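Local coordinates for protein subtilase cytotoxin, subunit B (Escherichia coli, PDB 3DWQ) that forms the pentameric receptor-binding subunit of an AB5 toxin and binds glycans that end in N-glycolylneuraminic acid, at residues I42-M47 against V74-E79. Sequence-based numbering, arbitrary orientation.
Sequences ISACSM and VRIYYE. With NGC (N-glycolyl-alpha-neuraminic acid), chain G.
The axes of strands I42-M47 and V74-E79 come within 7.7 Å and lie at 69° to each other, with A44 nearest Y78 and I42 nearest I76, and no backbone hydrogen bond joins them. I42 has CG1 anti to the backbone N (chi1 -180°), directed at strand V74-E79, and from there CD1 sits over the centre of the Y78 ring, a CH-pi contact of 3.8 Å to the centroid, 12° off the ring normal. Its CG1 also passes CG2 of I76 at 4.1 Å, the two side chains lying alongside each other and running opposite ways. Where the two strands are nearest in register, A44 puts CB 4.3 Å from CB of Y78. This buried apolar cluster lies between the walls of the antiparallel beta barrel, consistent with the OB fold of AB5 toxin B pentamers; L97 of strand 96-102 packs on both A44 and I76. At the outer end of the same ring, Y78 OH meets O11 of N-glycolylneuraminic acid at 2.8 Å in a hydrogen bond whose donor could be either hydroxyl. O11 is the hydroxyl that distinguishes the N-glycolyl from the N-acetyl sugar, and I42 backs the ring that recognises it; S12 and Q36 also hydrogen-bond the sialic acid.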
loop_
_atom_site.group_PDB
_atom_site.type_symbol
_atom_site.label_atom_id
_atom_site.label_comp_id
_atom_site.label_asym_id
_atom_site.label_seq_id
_atom_site.Cartn_x
_atom_site.Cartn_y
_atom_site.Cartn_z
ATOM N N ILE C 42 -5.727 21.182 -15.838
ATOM C CA ILE C 42 -6.866 20.284 -15.697
ATOM C C ILE C 42 -6.980 19.833 -14.237
ATOM O O ILE C 42 -6.006 19.362 -13.645
ATOM C CB ILE C 42 -6.797 19.070 -16.692
ATOM C CG1 ILE C 42 -8.004 18.135 -16.532
ATOM C CG2 ILE C 42 -5.484 18.288 -16.549
ATOM C CD1 ILE C 42 -9.315 18.695 -17.051
ATOM N N SER C 43 -8.162 20.018 -13.658
ATOM C CA SER C 43 -8.476 19.494 -12.335
ATOM C C SER C 43 -9.477 18.357 -12.468
ATOM O O SER C 43 -10.338 18.384 -13.347
ATOM C CB SER C 43 -9.055 20.586 -11.430
ATOM O OG SER C 43 -8.095 21.586 -11.141
ATOM N N ALA C 44 -9.349 17.358 -11.599
ATOM C CA ALA C 44 -10.293 16.244 -11.528
ATOM C C ALA C 44 -10.301 15.635 -10.126
ATOM O O ALA C 44 -9.248 15.497 -9.498
ATOM C CB ALA C 44 -9.959 15.187 -12.576
ATOM N N CYS C 45 -11.491 15.285 -9.642
ATOM C CA CYS C 45 -11.651 14.683 -8.315
ATOM C C CYS C 45 -12.216 13.266 -8.389
ATOM O O CYS C 45 -13.059 12.966 -9.233
ATOM C CB CYS C 45 -12.564 15.538 -7.433
ATOM S SG CYS C 45 -12.058 17.256 -7.243
ATOM N N SER C 46 -11.740 12.405 -7.492
ATOM C CA SER C 46 -12.292 11.068 -7.318
ATOM C C SER C 46 -12.831 10.939 -5.893
ATOM O O SER C 46 -12.189 11.383 -4.939
ATOM C CB SER C 46 -11.229 10.007 -7.608
ATOM O OG SER C 46 -11.713 8.697 -7.359
ATOM N N MET C 47 -14.013 10.343 -5.759
ATOM C CA MET C 47 -14.700 10.252 -4.474
ATOM C C MET C 47 -15.191 8.828 -4.213
ATOM O O MET C 47 -15.876 8.237 -5.051
ATOM C CB MET C 47 -15.872 11.237 -4.446
ATOM C CG MET C 47 -16.466 11.521 -3.074
ATOM S SD MET C 47 -17.857 12.670 -3.182
ATOM C CE MET C 47 -17.067 14.148 -3.825
ATOM N N VAL C 74 1.361 12.342 -18.076
ATOM C CA VAL C 74 0.343 11.298 -18.097
ATOM C C VAL C 74 -0.961 11.797 -18.716
ATOM O O VAL C 74 -1.156 13.003 -18.890
ATOM C CB VAL C 74 0.094 10.708 -16.673
ATOM C CG1 VAL C 74 1.335 9.967 -16.172
ATOM C CG2 VAL C 74 -0.338 11.793 -15.678
ATOM N N ARG C 75 -1.842 10.864 -19.066
ATOM C CA ARG C 75 -3.154 11.226 -19.580
ATOM C C ARG C 75 -4.166 11.234 -18.445
ATOM O O ARG C 75 -4.316 10.238 -17.727
ATOM C CB ARG C 75 -3.598 10.260 -20.681
ATOM C CG ARG C 75 -4.963 10.592 -21.282
ATOM C CD ARG C 75 -5.235 9.767 -22.516
ATOM N NE ARG C 75 -4.520 10.264 -23.689
ATOM C CZ ARG C 75 -4.506 9.652 -24.873
ATOM N NH1 ARG C 75 -5.165 8.510 -25.047
ATOM N NH2 ARG C 75 -3.829 10.181 -25.882
ATOM N N ILE C 76 -4.841 12.368 -18.280
ATOM C CA ILE C 76 -5.950 12.468 -17.346
ATOM C C ILE C 76 -7.270 12.319 -18.107
ATOM O O ILE C 76 -7.593 13.124 -18.983
ATOM C CB ILE C 76 -5.900 13.778 -16.499
ATOM C CG1 ILE C 76 -5.005 13.597 -15.269
ATOM C CG2 ILE C 76 -7.283 14.161 -15.984
ATOM C CD1 ILE C 76 -3.518 13.708 -15.518
ATOM N N TYR C 77 -8.004 11.258 -17.784
ATOM C CA TYR C 77 -9.354 11.065 -18.292
ATOM C C TYR C 77 -10.303 11.633 -17.251
ATOM O O TYR C 77 -10.140 11.382 -16.053
ATOM C CB TYR C 77 -9.669 9.585 -18.478
ATOM C CG TYR C 77 -8.829 8.818 -19.476
ATOM C CD1 TYR C 77 -9.327 8.521 -20.745
ATOM C CD2 TYR C 77 -7.564 8.338 -19.136
ATOM C CE1 TYR C 77 -8.578 7.784 -21.657
ATOM C CE2 TYR C 77 -6.806 7.607 -20.038
ATOM C CZ TYR C 77 -7.318 7.330 -21.295
ATOM O OH TYR C 77 -6.567 6.604 -22.189
ATOM N N TYR C 78 -11.293 12.396 -17.710
ATOM C CA TYR C 78 -12.224 13.076 -16.814
ATOM C C TYR C 78 -13.644 13.139 -17.383
ATOM O O TYR C 78 -13.845 13.028 -18.594
ATOM C CB TYR C 78 -11.705 14.488 -16.458
ATOM C CG TYR C 78 -11.768 15.484 -17.598
ATOM C CD1 TYR C 78 -12.836 16.377 -17.713
ATOM C CD2 TYR C 78 -10.764 15.532 -18.568
ATOM C CE1 TYR C 78 -12.904 17.287 -18.763
ATOM C CE2 TYR C 78 -10.824 16.438 -19.622
ATOM C CZ TYR C 78 -11.896 17.312 -19.712
ATOM O OH TYR C 78 -11.960 18.211 -20.752
ATOM N N GLU C 79 -14.619 13.302 -16.494
ATOM C CA GLU C 79 -16.005 13.543 -16.883
ATOM C C GLU C 79 -16.503 14.811 -16.193
ATOM O O GLU C 79 -16.604 14.845 -14.965
ATOM C CB GLU C 79 -16.894 12.349 -16.524
ATOM C CG GLU C 79 -18.285 12.403 -17.147
ATOM C CD GLU C 79 -19.074 11.121 -16.955
ATOM O OE1 GLU C 79 -19.515 10.848 -15.822
ATOM O OE2 GLU C 79 -19.264 10.387 -17.943
HETATM O O9 NGC G . -4.943 21.186 -24.295
HETATM C C9 NGC G . -6.285 20.873 -23.898
HETATM C C8 NGC G . -6.677 19.465 -24.351
HETATM O O8 NGC G . -5.502 18.644 -24.406
HETATM C C7 NGC G . -7.381 19.528 -25.712
HETATM O O7 NGC G . -8.656 20.168 -25.597
HETATM C C6 NGC G . -7.539 18.206 -26.484
HETATM O O6 NGC G . -6.225 17.740 -26.860
HETATM C C2 NGC G . -6.155 16.325 -26.760
HETATM C C1 NGC G . -5.193 15.692 -25.805
HETATM O O1B NGC G . -4.526 16.414 -25.035
HETATM O O1A NGC G . -5.116 14.443 -25.802
HETATM C C3 NGC G . -7.179 15.483 -27.512
HETATM C C4 NGC G . -8.534 15.927 -26.952
HETATM O O4 NGC G . -9.260 14.804 -26.449
HETATM C C5 NGC G . -8.299 17.006 -25.865
HETATM N N5 NGC G . -9.551 17.338 -25.169
HETATM C C10 NGC G . -10.694 17.865 -25.619
HETATM O O10 NGC G . -10.900 18.201 -26.776
HETATM C C11 NGC G . -11.739 18.030 -24.552
HETATM O O11 NGC G . -11.409 17.309 -23.357
#